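Side-chain contacts in chalcone-flavanone isomerase family protein (Arabidopsis thaliana, PDB 4DOO), which binds fatty acids, preferring saturated ones, through a chalcone-isomerase-like domain, and may take part in alpha-linolenic acid metabolism in the chloroplast: residues D79-D84 with I177-I182; D20-L25 with K86-L91; K116-S121 with L173-L178; T149-P152 with L156-A159; E69-K74 with A191-L196. All coordinates share one frame; numbering follows the deposited sequence.

Contact 1 (D79-D84 with I177-I182). With DAO (lauric acid), chain C.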
# COMPACT_ATOMS: atom_id res chain seq x y z
N ASP A 79 -12.47 8.04 -3.44
CA ASP A 79 -13.50 7.61 -2.50
C ASP A 79 -13.02 6.38 -1.72
O ASP A 79 -13.26 6.28 -0.51
CB ASP A 79 -14.82 7.28 -3.22
CG ASP A 79 -15.59 8.53 -3.65
OD1 ASP A 79 -15.44 9.59 -3.00
OD2 ASP A 79 -16.37 8.44 -4.62
N LEU A 80 -12.35 5.46 -2.41
CA LEU A 80 -11.83 4.25 -1.77
C LEU A 80 -10.77 4.59 -0.73
O LEU A 80 -10.82 4.10 0.40
CB LEU A 80 -11.20 3.31 -2.80
CG LEU A 80 -12.11 2.43 -3.65
CD1 LEU A 80 -11.26 1.68 -4.68
CD2 LEU A 80 -12.88 1.45 -2.76
N MET A 81 -9.80 5.42 -1.12
CA MET A 81 -8.71 5.80 -0.23
C MET A 81 -9.15 6.56 1.01
O MET A 81 -8.56 6.41 2.08
CB MET A 81 -7.67 6.64 -0.98
CG MET A 81 -6.60 5.84 -1.70
SD MET A 81 -5.19 6.84 -2.26
CE MET A 81 -4.45 7.28 -0.68
N GLU A 82 -10.19 7.39 0.88
CA GLU A 82 -10.67 8.18 2.01
C GLU A 82 -11.65 7.43 2.91
O GLU A 82 -11.84 7.80 4.07
CB GLU A 82 -11.30 9.48 1.49
CG GLU A 82 -12.02 10.29 2.55
CD GLU A 82 -12.12 11.77 2.20
OE1 GLU A 82 -12.20 12.10 1.00
OE2 GLU A 82 -12.11 12.60 3.14
N ALA A 83 -12.25 6.37 2.39
CA ALA A 83 -13.21 5.60 3.17
C ALA A 83 -12.54 4.80 4.29
O ALA A 83 -11.34 4.53 4.25
CB ALA A 83 -13.97 4.67 2.25
N ASP A 84 -13.33 4.44 5.30
CA ASP A 84 -12.79 3.66 6.40
C ASP A 84 -12.80 2.21 5.96
O ASP A 84 -13.68 1.43 6.33
CB ASP A 84 -13.63 3.86 7.67
CG ASP A 84 -13.03 3.17 8.88
OD1 ASP A 84 -11.79 3.01 8.93
OD2 ASP A 84 -13.80 2.80 9.80
N ILE A 177 0.64 7.13 2.81
CA ILE A 177 1.28 5.87 2.46
C ILE A 177 0.51 5.14 1.36
O ILE A 177 1.09 4.73 0.36
CB ILE A 177 1.43 4.97 3.71
CG1 ILE A 177 2.44 5.61 4.67
CG2 ILE A 177 1.91 3.58 3.31
CD1 ILE A 177 2.60 4.87 5.98
N LEU A 178 -0.80 4.99 1.54
CA LEU A 178 -1.63 4.32 0.55
C LEU A 178 -1.57 5.01 -0.81
O LEU A 178 -1.65 4.36 -1.84
CB LEU A 178 -3.09 4.26 1.00
CG LEU A 178 -3.45 3.24 2.07
CD1 LEU A 178 -4.92 3.40 2.45
CD2 LEU A 178 -3.18 1.83 1.55
N ASP A 179 -1.42 6.33 -0.81
CA ASP A 179 -1.37 7.08 -2.06
C ASP A 179 -0.19 6.68 -2.93
O ASP A 179 -0.24 6.80 -4.15
CB ASP A 179 -1.33 8.59 -1.79
CG ASP A 179 -1.61 9.41 -3.04
OD1 ASP A 179 -0.66 9.97 -3.63
OD2 ASP A 179 -2.79 9.47 -3.45
N LEU A 180 0.88 6.19 -2.30
CA LEU A 180 2.07 5.77 -3.04
C LEU A 180 1.80 4.55 -3.90
O LEU A 180 2.44 4.34 -4.92
CB LEU A 180 3.21 5.43 -2.07
CG LEU A 180 3.80 6.57 -1.25
CD1 LEU A 180 4.82 6.01 -0.25
CD2 LEU A 180 4.46 7.57 -2.20
N TYR A 181 0.85 3.73 -3.45
CA TYR A 181 0.52 2.50 -4.15
C TYR A 181 -0.75 2.55 -5.01
O TYR A 181 -0.79 1.94 -6.09
CB TYR A 181 0.39 1.37 -3.11
CG TYR A 181 1.64 1.18 -2.27
CD1 TYR A 181 2.74 0.48 -2.77
CD2 TYR A 181 1.72 1.74 -1.00
CE1 TYR A 181 3.91 0.35 -2.01
CE2 TYR A 181 2.88 1.62 -0.23
CZ TYR A 181 3.97 0.93 -0.74
OH TYR A 181 5.11 0.82 0.02
N ILE A 182 -1.76 3.27 -4.55
CA ILE A 182 -3.03 3.34 -5.28
C ILE A 182 -3.48 4.75 -5.66
O ILE A 182 -4.64 4.97 -6.03
CB ILE A 182 -4.14 2.65 -4.44
CG1 ILE A 182 -3.73 1.21 -4.15
CG2 ILE A 182 -5.47 2.63 -5.20
CD1 ILE A 182 -3.47 0.37 -5.39
O1 DAO C . 9.63 4.48 -0.67
O2 DAO C . 8.90 2.49 -1.26
C1 DAO C . 8.85 3.51 -0.54
C2 DAO C . 7.80 3.57 0.55
C3 DAO C . 8.12 2.56 1.64
C4 DAO C . 7.19 2.73 2.84
C5 DAO C . 7.31 1.54 3.80
C6 DAO C . 8.52 1.68 4.72
C7 DAO C . 9.02 0.32 5.19
C8 DAO C . 10.45 0.44 5.69
C9 DAO C . 11.03 -0.92 6.02
C10 DAO C . 12.43 -0.78 6.60
C11 DAO C . 12.75 -1.93 7.55
C12 DAO C . 14.21 -1.90 7.96
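Met81 of helix 76-82 reaches over to Leu178 and Asp179 of helix 171-182. Both helices belong to the chalcone-isomerase fold, and the contact is buried. From Met81, CB leaves its helix in the direction of the other one. CG carries the chain on nearly straight, with chi2 at -167°. SD then lies beside Asp179, 3.8 Å from its CA and 3.8 Å from its OD2. At chi3 (68°) the chain bends, and the methyl group turns onto the backbone. CE sits only 3.2 Å from Asp179 N, so the packing here is tight. The same methyl lies 3.7 Å from Leu178 CB and 3.6 Å from Asp179 CB, filling the corner between the two residues. The side chains of Met81 and Asp179 cross at about a right angle. The Asp179 carboxylate finds its main partner in Arg114 of helix 100-118, a salt bridge through OD1. With an alanine at Met81 the thioether arm is missing, and a gap would probably open between the helices beside Leu178 and Asp179. Leu180 and Tyr181, which follow directly, belong to the fatty-acid pocket. Tyr181 OH bonds to Tyr43 OH, and Leu180 CD1 lies 3.9 Å from C2 of lauric acid.

Contact 2 (D20-L25 with K86-L91)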
# COMPACT_ATOMS: atom_id res chain seq x y z
N ASP A 20 -9.28 -14.55 5.44
CA ASP A 20 -10.56 -14.81 4.78
C ASP A 20 -11.39 -13.57 4.45
O ASP A 20 -12.35 -13.65 3.69
CB ASP A 20 -11.42 -15.76 5.63
CG ASP A 20 -10.72 -17.07 5.92
OD1 ASP A 20 -10.30 -17.75 4.96
OD2 ASP A 20 -10.60 -17.41 7.12
N SER A 21 -11.02 -12.43 5.02
CA SER A 21 -11.77 -11.20 4.79
C SER A 21 -11.02 -10.14 3.97
O SER A 21 -11.64 -9.25 3.39
CB SER A 21 -12.18 -10.60 6.14
OG SER A 21 -11.07 -10.51 7.02
N ARG A 22 -9.70 -10.24 3.93
CA ARG A 22 -8.88 -9.28 3.20
C ARG A 22 -8.42 -9.87 1.87
O ARG A 22 -7.57 -10.75 1.84
CB ARG A 22 -7.68 -8.89 4.05
CG ARG A 22 -7.07 -7.58 3.66
CD ARG A 22 -6.34 -6.97 4.82
NE ARG A 22 -7.19 -6.91 6.00
CZ ARG A 22 -6.97 -6.11 7.04
NH1 ARG A 22 -5.91 -5.30 7.03
NH2 ARG A 22 -7.79 -6.12 8.08
N ARG A 23 -8.98 -9.37 0.77
CA ARG A 23 -8.63 -9.91 -0.54
C ARG A 23 -7.54 -9.17 -1.30
O ARG A 23 -7.51 -7.94 -1.34
CB ARG A 23 -9.87 -9.95 -1.44
CG ARG A 23 -11.07 -10.65 -0.81
CD ARG A 23 -10.77 -12.10 -0.42
NE ARG A 23 -11.89 -12.68 0.31
CZ ARG A 23 -13.12 -12.85 -0.19
NH1 ARG A 23 -13.38 -12.48 -1.44
NH2 ARG A 23 -14.09 -13.35 0.56
N LEU A 24 -6.65 -9.94 -1.91
CA LEU A 24 -5.57 -9.36 -2.72
C LEU A 24 -6.22 -8.83 -3.99
O LEU A 24 -6.86 -9.58 -4.73
CB LEU A 24 -4.55 -10.44 -3.08
CG LEU A 24 -3.39 -10.00 -3.98
CD1 LEU A 24 -2.56 -8.92 -3.26
CD2 LEU A 24 -2.52 -11.21 -4.32
N LEU A 25 -6.04 -7.53 -4.25
CA LEU A 25 -6.63 -6.91 -5.43
C LEU A 25 -5.61 -6.48 -6.48
O LEU A 25 -5.95 -6.28 -7.65
CB LEU A 25 -7.47 -5.71 -5.01
CG LEU A 25 -8.58 -5.98 -3.99
CD1 LEU A 25 -9.29 -4.68 -3.67
CD2 LEU A 25 -9.57 -7.00 -4.54
N LYS A 86 -10.45 -1.22 5.77
CA LYS A 86 -9.27 -1.91 6.27
C LYS A 86 -8.49 -2.43 5.08
O LYS A 86 -9.05 -3.07 4.19
CB LYS A 86 -9.67 -3.06 7.19
CG LYS A 86 -10.24 -2.61 8.53
CD LYS A 86 -10.56 -3.78 9.45
CE LYS A 86 -11.67 -4.67 8.90
NZ LYS A 86 -12.94 -3.91 8.74
N MET A 87 -7.19 -2.15 5.06
CA MET A 87 -6.35 -2.60 3.98
C MET A 87 -4.99 -3.05 4.48
O MET A 87 -4.57 -2.72 5.59
CB MET A 87 -6.13 -1.46 2.97
CG MET A 87 -7.39 -0.86 2.38
SD MET A 87 -6.94 0.34 1.12
CE MET A 87 -8.53 0.58 0.30
N THR A 88 -4.30 -3.81 3.64
CA THR A 88 -2.97 -4.29 3.96
C THR A 88 -2.10 -4.15 2.72
O THR A 88 -2.54 -4.44 1.61
CB THR A 88 -2.96 -5.79 4.37
OG1 THR A 88 -3.65 -5.95 5.61
CG2 THR A 88 -1.52 -6.28 4.55
N ILE A 89 -0.88 -3.67 2.93
CA ILE A 89 0.10 -3.54 1.85
C ILE A 89 1.22 -4.47 2.31
O ILE A 89 1.89 -4.19 3.30
CB ILE A 89 0.68 -2.11 1.73
CG1 ILE A 89 -0.43 -1.10 1.42
CG2 ILE A 89 1.74 -2.09 0.63
CD1 ILE A 89 -1.18 -1.39 0.14
N ARG A 90 1.40 -5.59 1.61
CA ARG A 90 2.47 -6.51 1.97
C ARG A 90 3.65 -6.31 1.04
O ARG A 90 3.52 -6.41 -0.18
CB ARG A 90 1.99 -7.96 1.89
CG ARG A 90 3.12 -8.98 1.98
CD ARG A 90 2.58 -10.38 2.21
NE ARG A 90 1.90 -10.47 3.50
CZ ARG A 90 1.37 -11.59 3.99
NH1 ARG A 90 1.44 -12.72 3.29
NH2 ARG A 90 0.77 -11.57 5.17
N LEU A 91 4.81 -6.01 1.63
CA LEU A 91 6.03 -5.80 0.86
C LEU A 91 6.95 -6.99 1.06
O LEU A 91 7.06 -7.51 2.16
CB LEU A 91 6.78 -4.55 1.35
CG LEU A 91 6.15 -3.16 1.33
CD1 LEU A 91 5.11 -3.06 2.42
CD2 LEU A 91 7.23 -2.11 1.53
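Arg22 and Thr88 make the close part of this contact. The first part of the Arg22 side chain is extended and carries CD up to the threonine hydroxyl. The bend at chi3 (-53°) then brings the guanidinium there as well. NH1 donates a hydrogen bond to Thr88 OG1 at 2.7 Å. The N-H...O angle is 144°, so the bond is not straight, and OG1 lies 24° out of the guanidinium plane. CD is also near, 3.0 Å from Thr88 OG1, and CD is 3.6 Å from Thr88 CB. The hydroxyl is thus met by a polar N-H and by a methylene of the same arginine. Thr88 itself is buried, with Thr149 of the neighbouring strand 145-151 packed against it.

The two segments belong to strands 22-33 and 87-93 of the antiparallel sheet of the chalcone-isomerase fold. They are not adjacent in it. Strand 39-50 runs between them, with backbone bonds from Arg23 to Ala49 and from Lys86 to Asp50. Arg22 therefore spans a strand, and its side chain also touches Tyr48 on the way.

The other part is looser and partly exposed. Lys86 CB lies over one face of the guanidinium, 3.7 Å from Arg22 NH2; CD passes near the rim, 3.9 Å from Arg22 NH2. This is the aliphatic part of the lysine, and the two side chains cross at about a right angle. Further out the lysine bends at chi3 and chi4 and leads its ammonium elsewhere. Lys86 NZ stays 5.6 Å from Arg22 NH2 and forms a salt bridge with Asp53.

Contact 3 (K116-S121 with L173-L178)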
# COMPACT_ATOMS: atom_id res chain seq x y z
N LYS A 116 3.39 16.30 2.84
CA LYS A 116 3.31 17.73 2.57
C LYS A 116 2.27 18.00 1.49
O LYS A 116 1.73 19.10 1.38
CB LYS A 116 4.65 18.29 2.12
CG LYS A 116 4.63 19.81 1.95
CD LYS A 116 5.80 20.33 1.15
CE LYS A 116 5.67 21.83 0.95
NZ LYS A 116 6.67 22.36 -0.02
N LYS A 117 2.01 16.98 0.68
CA LYS A 117 1.05 17.09 -0.41
C LYS A 117 -0.37 17.12 0.14
O LYS A 117 -1.24 17.81 -0.40
CB LYS A 117 1.19 15.90 -1.35
CG LYS A 117 0.50 16.07 -2.69
CD LYS A 117 1.48 16.51 -3.77
CE LYS A 117 2.53 15.44 -4.03
NZ LYS A 117 3.45 15.79 -5.15
N PHE A 118 -0.61 16.38 1.22
CA PHE A 118 -1.94 16.29 1.81
C PHE A 118 -2.12 16.96 3.17
O PHE A 118 -3.25 17.25 3.56
CB PHE A 118 -2.33 14.82 1.95
CG PHE A 118 -2.44 14.09 0.64
CD1 PHE A 118 -2.18 12.72 0.57
CD2 PHE A 118 -2.81 14.76 -0.52
CE1 PHE A 118 -2.29 12.04 -0.64
CE2 PHE A 118 -2.92 14.09 -1.74
CZ PHE A 118 -2.66 12.72 -1.80
N GLY A 119 -1.04 17.21 3.90
CA GLY A 119 -1.20 17.81 5.21
C GLY A 119 -0.50 19.13 5.48
O GLY A 119 0.12 19.71 4.59
N GLY A 120 -0.63 19.59 6.72
CA GLY A 120 -0.02 20.84 7.13
C GLY A 120 1.44 20.93 6.75
O GLY A 120 2.14 19.92 6.69
N SER A 121 1.91 22.14 6.50
CA SER A 121 3.30 22.36 6.11
C SER A 121 4.27 22.15 7.28
O SER A 121 5.23 22.91 7.45
CB SER A 121 3.46 23.77 5.54
OG SER A 121 2.63 23.94 4.40
N LEU A 173 -1.30 10.14 7.72
CA LEU A 173 -0.27 9.15 7.42
C LEU A 173 -0.83 7.98 6.61
O LEU A 173 -0.21 7.55 5.64
CB LEU A 173 0.36 8.63 8.72
CG LEU A 173 1.54 7.66 8.54
CD1 LEU A 173 2.64 8.32 7.73
CD2 LEU A 173 2.06 7.24 9.90
N CYS A 174 -1.99 7.47 7.01
CA CYS A 174 -2.60 6.36 6.29
C CYS A 174 -2.82 6.73 4.83
O CYS A 174 -2.46 5.98 3.92
CB CYS A 174 -3.93 5.96 6.92
SG CYS A 174 -3.78 5.06 8.46
N ARG A 175 -3.42 7.90 4.62
CA ARG A 175 -3.71 8.40 3.28
C ARG A 175 -2.44 8.56 2.45
O ARG A 175 -2.38 8.15 1.29
CB ARG A 175 -4.41 9.75 3.39
CG ARG A 175 -5.04 10.24 2.11
CD ARG A 175 -6.20 9.36 1.72
NE ARG A 175 -7.09 10.05 0.79
CZ ARG A 175 -6.73 10.50 -0.40
NH1 ARG A 175 -5.48 10.33 -0.83
NH2 ARG A 175 -7.61 11.13 -1.16
N SER A 176 -1.42 9.16 3.06
CA SER A 176 -0.15 9.39 2.37
C SER A 176 0.53 8.10 1.91
O SER A 176 0.94 7.99 0.75
CB SER A 176 0.80 10.17 3.28
OG SER A 176 0.26 11.43 3.62
N ILE A 177 0.64 7.13 2.81
CA ILE A 177 1.28 5.87 2.46
C ILE A 177 0.51 5.14 1.36
O ILE A 177 1.09 4.73 0.36
CB ILE A 177 1.43 4.97 3.71
CG1 ILE A 177 2.44 5.61 4.67
CG2 ILE A 177 1.91 3.58 3.31
CD1 ILE A 177 2.60 4.87 5.98
N LEU A 178 -0.80 4.99 1.54
CA LEU A 178 -1.63 4.32 0.55
C LEU A 178 -1.57 5.01 -0.81
O LEU A 178 -1.65 4.36 -1.84
CB LEU A 178 -3.09 4.26 1.00
CG LEU A 178 -3.45 3.24 2.07
CD1 LEU A 178 -4.92 3.40 2.45
CD2 LEU A 178 -3.18 1.83 1.55
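Phe118, the last helical residue of helix 100-118, brings its ring up to Arg175 and Ser176 of helix 171-182. These are two helices of the chalcone-isomerase fold, and they meet here at an outer part of the chain. The phenylalanine ring is held out toward the second helix, with CG anti to the carbonyl carbon. Arg175 starts with CG anti to its backbone N and then bends at chi2 (67°). That bend turns the arginine chain across the ring at about a right angle. Its NH1 comes 3.6 Å from Phe118 CE1 and 3.8 Å from Phe118 CZ. The ring and guanidinium planes stand 70° apart, so the groups do not stack. Arg175 CZ is 5.1 Å from the ring centroid; this cation-pi contact is long and at most weakly attractive. The stronger partner of the guanidinium is Asp78, which forms a salt bridge with NH2. Further back along the arginine, CG lies 4.1 Å from Phe118 CD1. Phe118 is exposed, although Lys117 CB covers part of one ring face near the rim. Ser176 OG stands beside its backbone N (chi1 -61°), turned back to bond to Leu172 O, and lies 4.1 Å from Phe118 CD1.

Contact 4 (T149-P152 with L156-A159)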
# COMPACT_ATOMS: atom_id res chain seq x y z
N THR A 149 -0.55 -2.06 7.58
CA THR A 149 -1.99 -2.20 7.60
C THR A 149 -2.75 -0.97 8.08
O THR A 149 -2.30 -0.25 8.97
CB THR A 149 -2.43 -3.40 8.46
OG1 THR A 149 -2.07 -3.17 9.83
CG2 THR A 149 -1.77 -4.68 7.97
N LYS A 150 -3.89 -0.74 7.45
CA LYS A 150 -4.77 0.36 7.80
C LYS A 150 -5.85 -0.31 8.66
O LYS A 150 -6.73 -1.00 8.15
CB LYS A 150 -5.40 0.97 6.54
CG LYS A 150 -6.36 2.11 6.80
CD LYS A 150 -6.92 2.68 5.51
CE LYS A 150 -7.96 3.75 5.77
NZ LYS A 150 -8.50 4.32 4.50
N ASP A 151 -5.74 -0.13 9.97
CA ASP A 151 -6.69 -0.70 10.91
C ASP A 151 -7.83 0.29 11.11
O ASP A 151 -7.72 1.46 10.73
CB ASP A 151 -5.98 -0.98 12.24
CG ASP A 151 -4.87 -2.00 12.12
OD1 ASP A 151 -4.05 -2.11 13.06
OD2 ASP A 151 -4.80 -2.70 11.08
N PRO A 152 -8.95 -0.16 11.71
CA PRO A 152 -10.08 0.74 11.93
C PRO A 152 -9.68 2.06 12.59
O PRO A 152 -8.73 2.11 13.39
CB PRO A 152 -11.01 -0.09 12.81
CG PRO A 152 -10.77 -1.48 12.31
CD PRO A 152 -9.26 -1.52 12.17
N LEU A 156 -2.44 3.28 11.47
CA LEU A 156 -1.43 2.59 10.65
C LEU A 156 -0.59 1.66 11.50
O LEU A 156 0.11 2.11 12.41
CB LEU A 156 -0.51 3.60 9.97
CG LEU A 156 0.59 2.94 9.15
CD1 LEU A 156 0.05 2.58 7.78
CD2 LEU A 156 1.78 3.87 9.03
N SER A 157 -0.64 0.37 11.21
CA SER A 157 0.14 -0.61 11.96
C SER A 157 1.17 -1.26 11.05
O SER A 157 0.91 -1.50 9.87
CB SER A 157 -0.76 -1.67 12.57
OG SER A 157 -1.65 -1.10 13.50
N VAL A 158 2.34 -1.56 11.61
CA VAL A 158 3.42 -2.18 10.86
C VAL A 158 3.93 -3.45 11.52
O VAL A 158 4.17 -3.49 12.73
CB VAL A 158 4.62 -1.22 10.69
CG1 VAL A 158 5.71 -1.90 9.86
CG2 VAL A 158 4.16 0.07 10.05
N ALA A 159 4.11 -4.49 10.71
CA ALA A 159 4.62 -5.76 11.18
C ALA A 159 5.78 -6.15 10.27
O ALA A 159 5.68 -6.04 9.05
CB ALA A 159 3.54 -6.82 11.15
O HOH W 1 0.64 -4.68 10.24
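A beta hairpin, strands 145-151 and 155-160, is joined here by the pairing of Thr149 with Ser157. They form an antiparallel hydrogen-bonded pair. Thr149 N donates to Ser157 O at 2.8 Å, almost straight at 174°, and Ser157 N returns a bond to Thr149 O at 2.9 Å. Lys150 and Leu156 form the adjacent non-hydrogen-bonded pair. The short strand segments run at 138° to each other, so this end of the hairpin is twisted. Thr149 and Ser157 share one sheet face, where Thr149 OG1 lies 3.4 Å from Ser157 CB. Beyond them Asp151 CG, set beside its own backbone N, turns the carboxylate back to the second strand. Ser157 OG donates to Asp151 OD1 at 2.6 Å, meeting it from 46° above the carboxylate plane. In the antiparallel sheet of the chalcone-isomerase fold, Ser157 OG also bonds to Ser167 OG of the next strand. With an alanine at Asp151 the carboxylate is absent, and Ser157 OG would probably lose its acceptor within the hairpin and be freer to turn. On the opposite face Leu156 packs on helix 171-182. A water lies 3.1 Å from Thr149 OG1 and gives a weak bond to Ser157 O at 3.2 Å.

Contact 5 (E69-K74 with A191-L196)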
# COMPACT_ATOMS: atom_id res chain seq x y z
N GLU A 69 -19.47 1.12 -14.49
CA GLU A 69 -19.81 2.50 -14.20
C GLU A 69 -19.14 2.99 -12.93
O GLU A 69 -18.82 4.17 -12.80
CB GLU A 69 -21.33 2.67 -14.11
CG GLU A 69 -22.00 2.69 -15.48
CD GLU A 69 -23.52 2.79 -15.39
OE1 GLU A 69 -24.01 3.58 -14.55
OE2 GLU A 69 -24.21 2.10 -16.16
N ILE A 70 -18.93 2.09 -11.99
CA ILE A 70 -18.26 2.46 -10.74
C ILE A 70 -16.81 2.80 -11.10
O ILE A 70 -16.29 3.84 -10.70
CB ILE A 70 -18.26 1.29 -9.73
CG1 ILE A 70 -19.70 1.03 -9.26
CG2 ILE A 70 -17.35 1.62 -8.55
CD1 ILE A 70 -19.85 -0.25 -8.46
N ARG A 71 -16.18 1.91 -11.86
CA ARG A 71 -14.80 2.09 -12.28
C ARG A 71 -14.67 3.32 -13.18
O ARG A 71 -13.66 4.03 -13.14
CB ARG A 71 -14.32 0.84 -13.03
CG ARG A 71 -12.87 0.89 -13.49
CD ARG A 71 -11.90 0.83 -12.30
NE ARG A 71 -10.54 0.53 -12.76
CZ ARG A 71 -9.67 1.43 -13.19
NH1 ARG A 71 -10.00 2.72 -13.21
NH2 ARG A 71 -8.48 1.05 -13.63
N GLY A 72 -15.70 3.57 -13.98
CA GLY A 72 -15.68 4.71 -14.88
C GLY A 72 -15.74 6.06 -14.19
O GLY A 72 -15.50 7.09 -14.81
N ASN A 73 -16.07 6.06 -12.90
CA ASN A 73 -16.15 7.31 -12.14
C ASN A 73 -14.78 7.77 -11.69
O ASN A 73 -14.08 7.06 -10.98
CB ASN A 73 -17.04 7.13 -10.91
CG ASN A 73 -18.46 7.58 -11.15
OD1 ASN A 73 -18.74 8.78 -11.25
ND2 ASN A 73 -19.38 6.62 -11.26
N LYS A 74 -14.39 8.97 -12.11
CA LYS A 74 -13.09 9.52 -11.74
C LYS A 74 -12.93 9.63 -10.24
O LYS A 74 -11.82 9.59 -9.72
CB LYS A 74 -12.89 10.89 -12.40
CG LYS A 74 -12.71 10.82 -13.90
CD LYS A 74 -12.38 12.18 -14.50
CE LYS A 74 -12.06 12.06 -15.99
NZ LYS A 74 -11.71 13.37 -16.59
N ALA A 191 -0.39 -2.16 -11.34
CA ALA A 191 -0.91 -2.65 -10.07
C ALA A 191 -2.11 -1.83 -9.62
O ALA A 191 -3.06 -2.36 -9.07
CB ALA A 191 0.18 -2.62 -8.99
N ARG A 192 -2.05 -0.52 -9.85
CA ARG A 192 -3.16 0.35 -9.46
C ARG A 192 -4.40 0.05 -10.28
O ARG A 192 -5.51 0.01 -9.76
CB ARG A 192 -2.79 1.82 -9.63
CG ARG A 192 -3.92 2.76 -9.22
CD ARG A 192 -3.67 4.18 -9.68
NE ARG A 192 -3.71 4.30 -11.14
CZ ARG A 192 -3.36 5.39 -11.80
NH1 ARG A 192 -2.93 6.46 -11.13
NH2 ARG A 192 -3.42 5.42 -13.12
N GLU A 193 -4.21 -0.15 -11.59
CA GLU A 193 -5.33 -0.43 -12.47
C GLU A 193 -6.01 -1.74 -12.08
O GLU A 193 -7.24 -1.82 -12.06
CB GLU A 193 -4.86 -0.47 -13.92
CG GLU A 193 -4.32 0.87 -14.40
CD GLU A 193 -5.36 1.99 -14.29
OE1 GLU A 193 -6.35 1.96 -15.05
OE2 GLU A 193 -5.19 2.89 -13.44
N ASP A 194 -5.21 -2.75 -11.76
CA ASP A 194 -5.76 -4.04 -11.34
C ASP A 194 -6.51 -3.86 -10.03
O ASP A 194 -7.57 -4.44 -9.83
CB ASP A 194 -4.65 -5.08 -11.16
CG ASP A 194 -4.08 -5.56 -12.48
OD1 ASP A 194 -3.05 -6.28 -12.47
OD2 ASP A 194 -4.66 -5.22 -13.54
N PHE A 195 -5.95 -3.06 -9.13
CA PHE A 195 -6.58 -2.84 -7.84
C PHE A 195 -7.96 -2.21 -8.00
O PHE A 195 -8.93 -2.66 -7.40
CB PHE A 195 -5.70 -1.95 -6.95
CG PHE A 195 -6.38 -1.47 -5.69
CD1 PHE A 195 -7.15 -0.31 -5.70
CD2 PHE A 195 -6.28 -2.19 -4.51
CE1 PHE A 195 -7.81 0.13 -4.55
CE2 PHE A 195 -6.93 -1.76 -3.35
CZ PHE A 195 -7.70 -0.60 -3.38
N LEU A 196 -8.04 -1.16 -8.82
CA LEU A 196 -9.29 -0.46 -9.05
C LEU A 196 -10.30 -1.34 -9.79
O LEU A 196 -11.49 -1.32 -9.49
CB LEU A 196 -9.03 0.83 -9.82
CG LEU A 196 -8.18 1.86 -9.06
CD1 LEU A 196 -7.88 3.06 -9.97
CD2 LEU A 196 -8.93 2.31 -7.81
O HOH W 2 -7.51 4.44 -13.35
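Arg71 of helix 67-71 meets Glu193 and Leu196 of helix 189-202 through charge, water and packing. The salt bridges come first. Arg71 NH2 binds Glu193 OE1 at 2.7 Å, with an N-H...O angle of 143°. The acceptor lies in the guanidinium plane, at its edge. The carboxylate, however, is met from above, 68° out of its plane. NH2 also makes a weak bond to the backbone Glu193 O at 3.5 Å. The second carboxylate oxygen is taken by the neighbouring residue of the same helix. Arg192 NE and Arg192 NH2 both bind Glu193 OE2, at 3.1 Å each, a side-on grip on one atom. Glu193 therefore bridges two arginines, and its negative charge probably offsets their mutual repulsion. Asp197 adds a salt bridge to Arg71 NE.

Water gives a second link. One molecule accepts from Arg71 NH1 at 3.0 Å and donates to Glu193 OE2 at 2.8 Å.

Packing completes the contact. Arg71 bends at chi2 (69°), and this swings its guanidinium over Leu196. Leu196 CB lies under one face of the group, nearer its rim, 3.3 Å from Arg71 NE. The flat group is thus backed by a hydrocarbon while its edge is used for bonding.

The site is far from the fatty-acid pocket, on the outer side of helix 189-202. Helix 76-82 adjoins it, with Leu80 touching both Phe195 and Leu196. Phe195 reaches on to Val47 of strand 39-50, so helix 189-202 lies between the sheet and helix 67-71.

Overall arrangement
Contacts 1, 3 and 5 join helices of the chalcone-isomerase-like domain; contacts 2 and 4 lie within its antiparallel sheet. Contacts 1 and 3 share helix 171-182, and their centres are about 10 Å apart. Contact 4 joins neighbouring strands; contact 2 spans one strand of the same sheet. The two meet where strands 87-93 and 145-151 are paired, with centres about 11 Å apart. Contact 5 sits at the far end, about 24 Å from contact 4, centre to centre. Along the chain, contact 5 encloses contacts 1, 3 and 4, while contact 2 crosses contacts 1 and 5. Early and late parts of the chain thus close together around contact 1, beside the lauric acid pocket.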